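Local coordinates for Serine/threonine-protein phosphatase 2A regulatory subunit B'' subunit alpha (Homo sapiens, PDB 4I5J), which acts through its calcium-binding EF-hand region as a regulatory subunit of protein phosphatase 2A, possibly modulating the enzyme's substrate selectivity, activity and localization, at residues A[74-79]-A[188-193]; A[177-182]-A[192-197]. All coordinates share one frame; numbering follows the deposited sequence.

Contact 1: A[74-79]-A[188-193]; sequences RSWSGK and NPTSIE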
loop_
_atom_site.group_PDB
_atom_site.type_symbol
_atom_site.label_atom_id
_atom_site.label_comp_id
_atom_site.label_asym_id
_atom_site.label_seq_id
_atom_site.Cartn_x
_atom_site.Cartn_y
_atom_site.Cartn_z
ATOM N N ARG A 74 0.573 -6.901 9.254
ATOM C CA ARG A 74 1.735 -7.235 8.422
ATOM C C ARG A 74 1.723 -8.626 7.768
ATOM O O ARG A 74 2.472 -8.881 6.818
ATOM C CB ARG A 74 3.013 -7.044 9.239
ATOM C CG ARG A 74 3.258 -5.596 9.618
ATOM C CD ARG A 74 3.710 -4.785 8.416
ATOM N NE ARG A 74 4.909 -5.372 7.834
ATOM C CZ ARG A 74 6.132 -5.218 8.334
ATOM N NH1 ARG A 74 6.317 -4.484 9.423
ATOM N NH2 ARG A 74 7.169 -5.800 7.744
ATOM N N SER A 75 0.895 -9.522 8.293
ATOM C CA SER A 75 0.723 -10.847 7.704
ATOM C C SER A 75 -0.199 -10.825 6.485
ATOM O O SER A 75 -0.343 -11.841 5.806
ATOM C CB SER A 75 0.112 -11.791 8.739
ATOM O OG SER A 75 -1.259 -11.469 8.946
ATOM N N TRP A 76 -0.851 -9.687 6.232
ATOM C CA TRP A 76 -1.805 -9.562 5.121
ATOM C C TRP A 76 -2.981 -10.531 5.234
ATOM O O TRP A 76 -3.705 -10.736 4.274
ATOM C CB TRP A 76 -1.124 -9.783 3.775
ATOM C CG TRP A 76 -0.224 -8.688 3.365
ATOM C CD1 TRP A 76 0.858 -8.212 4.050
ATOM C CD2 TRP A 76 -0.296 -7.937 2.145
ATOM N NE1 TRP A 76 1.450 -7.193 3.342
ATOM C CE2 TRP A 76 0.766 -7.005 2.168
ATOM C CE3 TRP A 76 -1.159 -7.955 1.044
ATOM C CZ2 TRP A 76 0.990 -6.104 1.130
ATOM C CZ3 TRP A 76 -0.947 -7.052 0.023
ATOM C CH2 TRP A 76 0.121 -6.138 0.071
ATOM N N SER A 77 -3.176 -11.106 6.414
ATOM C CA SER A 77 -4.246 -12.072 6.651
ATOM C C SER A 77 -5.650 -11.458 6.687
ATOM O O SER A 77 -6.647 -12.171 6.583
ATOM C CB SER A 77 -3.991 -12.779 7.985
ATOM O OG SER A 77 -4.108 -11.861 9.059
ATOM N N GLY A 78 -5.740 -10.144 6.868
ATOM C CA GLY A 78 -7.034 -9.499 7.052
ATOM C C GLY A 78 -7.536 -9.654 8.479
ATOM O O GLY A 78 -8.659 -9.269 8.802
ATOM N N LYS A 79 -6.691 -10.218 9.336
ATOM C CA LYS A 79 -7.027 -10.424 10.743
ATOM C C LYS A 79 -5.887 -9.905 11.627
ATOM O O LYS A 79 -4.775 -10.444 11.616
ATOM C CB LYS A 79 -7.318 -11.913 11.023
ATOM C CG LYS A 79 -8.462 -12.482 10.166
ATOM C CD LYS A 79 -8.879 -13.885 10.588
ATOM C CE LYS A 79 -10.053 -14.391 9.747
ATOM N NZ LYS A 79 -10.371 -15.844 9.957
ATOM N N ASN A 188 8.281 2.067 3.261
ATOM C CA ASN A 188 7.689 1.353 4.367
ATOM C C ASN A 188 7.579 -0.129 4.022
ATOM O O ASN A 188 7.551 -0.496 2.848
ATOM C CB ASN A 188 6.350 1.996 4.777
ATOM C CG ASN A 188 5.196 1.515 3.963
ATOM O OD1 ASN A 188 4.725 0.393 4.154
ATOM N ND2 ASN A 188 4.700 2.368 3.055
ATOM N N PRO A 189 7.530 -0.995 5.033
ATOM C CA PRO A 189 7.586 -2.428 4.713
ATOM C C PRO A 189 6.334 -2.989 4.011
ATOM O O PRO A 189 6.443 -4.006 3.324
ATOM C CB PRO A 189 7.769 -3.078 6.084
ATOM C CG PRO A 189 7.175 -2.091 7.044
ATOM C CD PRO A 189 7.516 -0.747 6.487
ATOM N N THR A 190 5.169 -2.362 4.174
ATOM C CA THR A 190 3.994 -2.867 3.480
ATOM C C THR A 190 4.129 -2.612 1.991
ATOM O O THR A 190 3.856 -3.485 1.159
ATOM C CB THR A 190 2.687 -2.230 3.981
ATOM O OG1 THR A 190 2.526 -2.505 5.373
ATOM C CG2 THR A 190 1.497 -2.817 3.231
ATOM N N SER A 191 4.538 -1.401 1.655
ATOM C CA SER A 191 4.726 -1.041 0.261
ATOM C C SER A 191 5.736 -1.958 -0.436
ATOM O O SER A 191 5.493 -2.449 -1.561
ATOM C CB SER A 191 5.214 0.391 0.174
ATOM O OG SER A 191 5.482 0.729 -1.177
ATOM N N ILE A 192 6.861 -2.197 0.234
ATOM C CA ILE A 192 7.915 -3.050 -0.320
ATOM C C ILE A 192 7.368 -4.447 -0.572
ATOM O O ILE A 192 7.706 -5.072 -1.572
ATOM C CB ILE A 192 9.157 -3.105 0.590
ATOM C CG1 ILE A 192 9.747 -1.708 0.756
ATOM C CG2 ILE A 192 10.248 -4.079 0.025
ATOM C CD1 ILE A 192 10.874 -1.660 1.803
ATOM N N GLU A 193 6.495 -4.930 0.310
ATOM C CA GLU A 193 5.897 -6.242 0.088
ATOM C C GLU A 193 4.895 -6.177 -1.055
ATOM O O GLU A 193 4.822 -7.086 -1.895
ATOM C CB GLU A 193 5.204 -6.755 1.347
ATOM C CG GLU A 193 4.452 -8.031 1.069
ATOM C CD GLU A 193 4.188 -8.826 2.317
ATOM O OE1 GLU A 193 4.587 -8.347 3.403
ATOM O OE2 GLU A 193 3.575 -9.915 2.204
#
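At the start of the entering helix of the calcium-binding EF-hand, P189, T190 and E193 meet R74 and W76 of the loop 74-79, which follows helix 54-72 in the N-terminal EF-hand domain. R74 turns one face of its guanidinium to the P189 ring, the two side chains crossing at about a right angle, with R74 NH2 3.2 Å from P189 CB. Bends at chi2 (-73°) and chi3 (-57°) fold the arginine chain into this position. W76 and E193 run past each other in opposite directions. The carboxylate lies over one face of the indole, near the rim, its plane 28° from that of the ring, and E193 OE1 is 3.3 Å from W76 NE1. Helix 189-199 goes on from here to the loop in which D200, D202, D204, V206 and E211 bind calcium, and R197, one turn further along it, forms a salt bridge with E193 OE2 and a cation-pi contact with W76. T190 O lies in the indole plane at its edge, 3.9 Å from W76 CZ2, while T190 CG2 reaches CZ2 from the face opposite the carboxylate; OG1 of T190 is hydrogen-bonded to Y70 O. The helix start is N-capped by N188, whose OD1 accepts from S191 N at 3.1 Å and, weakly, from T190 N at 2.8 Å.

Contact 2: A[177-182]-A[192-197]; sequences VWFLIS and IEYWFR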
loop_
_atom_site.group_PDB
_atom_site.type_symbol
_atom_site.label_atom_id
_atom_site.label_comp_id
_atom_site.label_asym_id
_atom_site.label_seq_id
_atom_site.Cartn_x
_atom_site.Cartn_y
_atom_site.Cartn_z
ATOM N N VAL A 177 -6.656 2.812 -1.885
ATOM C CA VAL A 177 -5.893 3.303 -0.732
ATOM C C VAL A 177 -4.532 2.616 -0.607
ATOM O O VAL A 177 -3.507 3.285 -0.437
ATOM C CB VAL A 177 -6.694 3.198 0.590
ATOM C CG1 VAL A 177 -5.880 3.779 1.741
ATOM C CG2 VAL A 177 -8.024 3.993 0.474
ATOM N N TRP A 178 -4.512 1.287 -0.722
ATOM C CA TRP A 178 -3.267 0.514 -0.620
ATOM C C TRP A 178 -2.346 0.816 -1.769
ATOM O O TRP A 178 -1.142 0.993 -1.576
ATOM C CB TRP A 178 -3.581 -0.986 -0.640
ATOM C CG TRP A 178 -4.182 -1.473 0.638
ATOM C CD1 TRP A 178 -5.420 -1.162 1.127
ATOM C CD2 TRP A 178 -3.586 -2.357 1.592
ATOM N NE1 TRP A 178 -5.629 -1.791 2.324
ATOM C CE2 TRP A 178 -4.519 -2.529 2.641
ATOM C CE3 TRP A 178 -2.355 -3.013 1.676
ATOM C CZ2 TRP A 178 -4.275 -3.341 3.738
ATOM C CZ3 TRP A 178 -2.103 -3.818 2.792
ATOM C CH2 TRP A 178 -3.065 -3.974 3.803
ATOM N N PHE A 179 -2.902 0.844 -2.979
ATOM C CA PHE A 179 -2.131 1.264 -4.134
ATOM C C PHE A 179 -1.529 2.650 -3.923
ATOM O O PHE A 179 -0.314 2.821 -4.028
ATOM C CB PHE A 179 -2.979 1.292 -5.413
ATOM C CG PHE A 179 -2.296 1.997 -6.544
ATOM C CD1 PHE A 179 -1.315 1.349 -7.282
ATOM C CD2 PHE A 179 -2.595 3.325 -6.843
ATOM C CE1 PHE A 179 -0.652 2.001 -8.309
ATOM C CE2 PHE A 179 -1.938 3.990 -7.876
ATOM C CZ PHE A 179 -0.967 3.332 -8.610
ATOM N N LEU A 180 -2.370 3.645 -3.637
ATOM C CA LEU A 180 -1.875 5.020 -3.533
ATOM C C LEU A 180 -0.737 5.145 -2.515
ATOM O O LEU A 180 0.307 5.727 -2.830
ATOM C CB LEU A 180 -3.007 6.002 -3.205
ATOM C CG LEU A 180 -2.674 7.500 -3.220
ATOM C CD1 LEU A 180 -3.949 8.346 -3.258
ATOM C CD2 LEU A 180 -1.915 7.925 -1.989
ATOM N N ILE A 181 -0.946 4.624 -1.302
ATOM C CA ILE A 181 0.069 4.718 -0.254
ATOM C C ILE A 181 1.374 4.053 -0.690
ATOM O O ILE A 181 2.473 4.562 -0.435
ATOM C CB ILE A 181 -0.438 4.123 1.072
ATOM C CG1 ILE A 181 -1.652 4.924 1.559
ATOM C CG2 ILE A 181 0.669 4.141 2.132
ATOM C CD1 ILE A 181 -2.318 4.348 2.794
ATOM N N SER A 182 1.249 2.928 -1.392
ATOM C CA SER A 182 2.415 2.152 -1.785
ATOM C C SER A 182 3.150 2.800 -2.944
ATOM O O SER A 182 4.370 2.665 -3.071
ATOM C CB SER A 182 1.983 0.732 -2.149
ATOM O OG SER A 182 1.452 0.101 -0.989
ATOM N N ILE A 192 6.861 -2.197 0.234
ATOM C CA ILE A 192 7.915 -3.050 -0.320
ATOM C C ILE A 192 7.368 -4.447 -0.572
ATOM O O ILE A 192 7.706 -5.072 -1.572
ATOM C CB ILE A 192 9.157 -3.105 0.590
ATOM C CG1 ILE A 192 9.747 -1.708 0.756
ATOM C CG2 ILE A 192 10.248 -4.079 0.025
ATOM C CD1 ILE A 192 10.874 -1.660 1.803
ATOM N N GLU A 193 6.495 -4.930 0.310
ATOM C CA GLU A 193 5.897 -6.242 0.088
ATOM C C GLU A 193 4.895 -6.177 -1.055
ATOM O O GLU A 193 4.822 -7.086 -1.895
ATOM C CB GLU A 193 5.204 -6.755 1.347
ATOM C CG GLU A 193 4.452 -8.031 1.069
ATOM C CD GLU A 193 4.188 -8.826 2.317
ATOM O OE1 GLU A 193 4.587 -8.347 3.403
ATOM O OE2 GLU A 193 3.575 -9.915 2.204
ATOM N N TYR A 194 4.151 -5.073 -1.097
ATOM C CA TYR A 194 3.133 -4.840 -2.116
ATOM C C TYR A 194 3.767 -4.923 -3.513
ATOM O O TYR A 194 3.265 -5.639 -4.384
ATOM C CB TYR A 194 2.486 -3.470 -1.874
ATOM C CG TYR A 194 1.339 -3.078 -2.782
ATOM C CD1 TYR A 194 0.025 -3.187 -2.352
ATOM C CD2 TYR A 194 1.573 -2.557 -4.050
ATOM C CE1 TYR A 194 -1.030 -2.802 -3.159
ATOM C CE2 TYR A 194 0.517 -2.162 -4.872
ATOM C CZ TYR A 194 -0.783 -2.298 -4.415
ATOM O OH TYR A 194 -1.850 -1.927 -5.210
ATOM N N TRP A 195 4.869 -4.207 -3.729
ATOM C CA TRP A 195 5.525 -4.244 -5.041
ATOM C C TRP A 195 6.230 -5.566 -5.279
ATOM O O TRP A 195 6.336 -6.019 -6.420
ATOM C CB TRP A 195 6.476 -3.068 -5.236
ATOM C CG TRP A 195 5.732 -1.800 -5.149
ATOM C CD1 TRP A 195 5.846 -0.848 -4.180
ATOM C CD2 TRP A 195 4.682 -1.367 -6.023
ATOM N NE1 TRP A 195 4.940 0.160 -4.407
ATOM C CE2 TRP A 195 4.216 -0.133 -5.532
ATOM C CE3 TRP A 195 4.097 -1.902 -7.173
ATOM C CZ2 TRP A 195 3.199 0.592 -6.167
ATOM C CZ3 TRP A 195 3.083 -1.194 -7.802
ATOM C CH2 TRP A 195 2.645 0.042 -7.297
ATOM N N PHE A 196 6.685 -6.203 -4.205
ATOM C CA PHE A 196 7.300 -7.519 -4.344
ATOM C C PHE A 196 6.271 -8.524 -4.850
ATOM O O PHE A 196 6.561 -9.294 -5.752
ATOM C CB PHE A 196 7.895 -8.004 -3.031
ATOM C CG PHE A 196 8.624 -9.309 -3.158
ATOM C CD1 PHE A 196 9.997 -9.328 -3.378
ATOM C CD2 PHE A 196 7.939 -10.517 -3.080
ATOM C CE1 PHE A 196 10.681 -10.525 -3.511
ATOM C CE2 PHE A 196 8.614 -11.727 -3.230
ATOM C CZ PHE A 196 9.983 -11.735 -3.439
ATOM N N ARG A 197 5.068 -8.523 -4.273
ATOM C CA ARG A 197 4.028 -9.448 -4.722
ATOM C C ARG A 197 3.645 -9.183 -6.179
ATOM O O ARG A 197 3.246 -10.100 -6.913
ATOM C CB ARG A 197 2.777 -9.266 -3.861
ATOM C CG ARG A 197 2.816 -9.988 -2.551
ATOM C CD ARG A 197 1.841 -9.371 -1.557
ATOM N NE ARG A 197 1.796 -10.197 -0.361
ATOM C CZ ARG A 197 0.753 -10.938 -0.016
ATOM N NH1 ARG A 197 -0.351 -10.929 -0.764
ATOM N NH2 ARG A 197 0.808 -11.663 1.093
#
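Y194 turns one face of its ring onto S182, with CB of S182 4.1 Å from the ring centroid in a CH-pi contact and OG of S182 3.6 Å above the ring plane, offset toward the rim. The two residues belong to consecutive helices 173-184 and 189-199 of the EF-hand region, the second being the entering helix of the calcium-binding hand. Their short segments cross at -107° with axes 10.2 Å apart, so aromatic side chains span much of the gap. The serine hydroxyl is held twice: OG donates to W178 O at 2.8 Å, one turn back, and is hydrogen-bonded to Y70 OH of helix 54-72. W178 O also accepts from S182 N, the two donors arriving from opposite faces of its carbonyl plane. CG of Y194 is anti to the backbone N (chi1 -176°), which sends the ring across to helix 173-184 until OH of Y194 lies 3.4 Å from CB of F179, at the edge of the phenylalanine ring. The neighbouring W195 packs on Y194 within the same helix: CD2 of Y194 stands 3.8 Å above the centre of the indole, while CH2 of W195 touches CE1 of F179 at 4.0 Å. I154 of helix 148-154 packs against F179, Y194 and W195, and Y141 meets F179 edge-to-face. One direct hydrogen bond joins the segments: NE1 of W195 donates to S182 O at 2.9 Å, nearly straight at 168°, with the oxygen in the indole plane but the nitrogen well above the carbonyl plane.

In the fold
Both contacts use helix 189-199, contact 1 through P189, T190 and E193 and contact 2 through Y194 and W195, and show how one helix serves two environments. Contact 1 is a surface meeting with a loop distant in sequence, a guanidinium and a carboxylate lying over a proline and an indole, without a clear hydrogen bond between segments. Contact 2 lies near the chain centre, joins helices close in sequence, and relies on aromatic rings and a buried indole-to-carbonyl bond. They touch directly: S191 OG probably hydrogen-bonds to S182 O, T190 CG2 packs on W178 CZ3, and W76 CH2 on Y194 CD1. Y70 bridges them, its backbone O serving the surface contact and its hydroxyl the buried one.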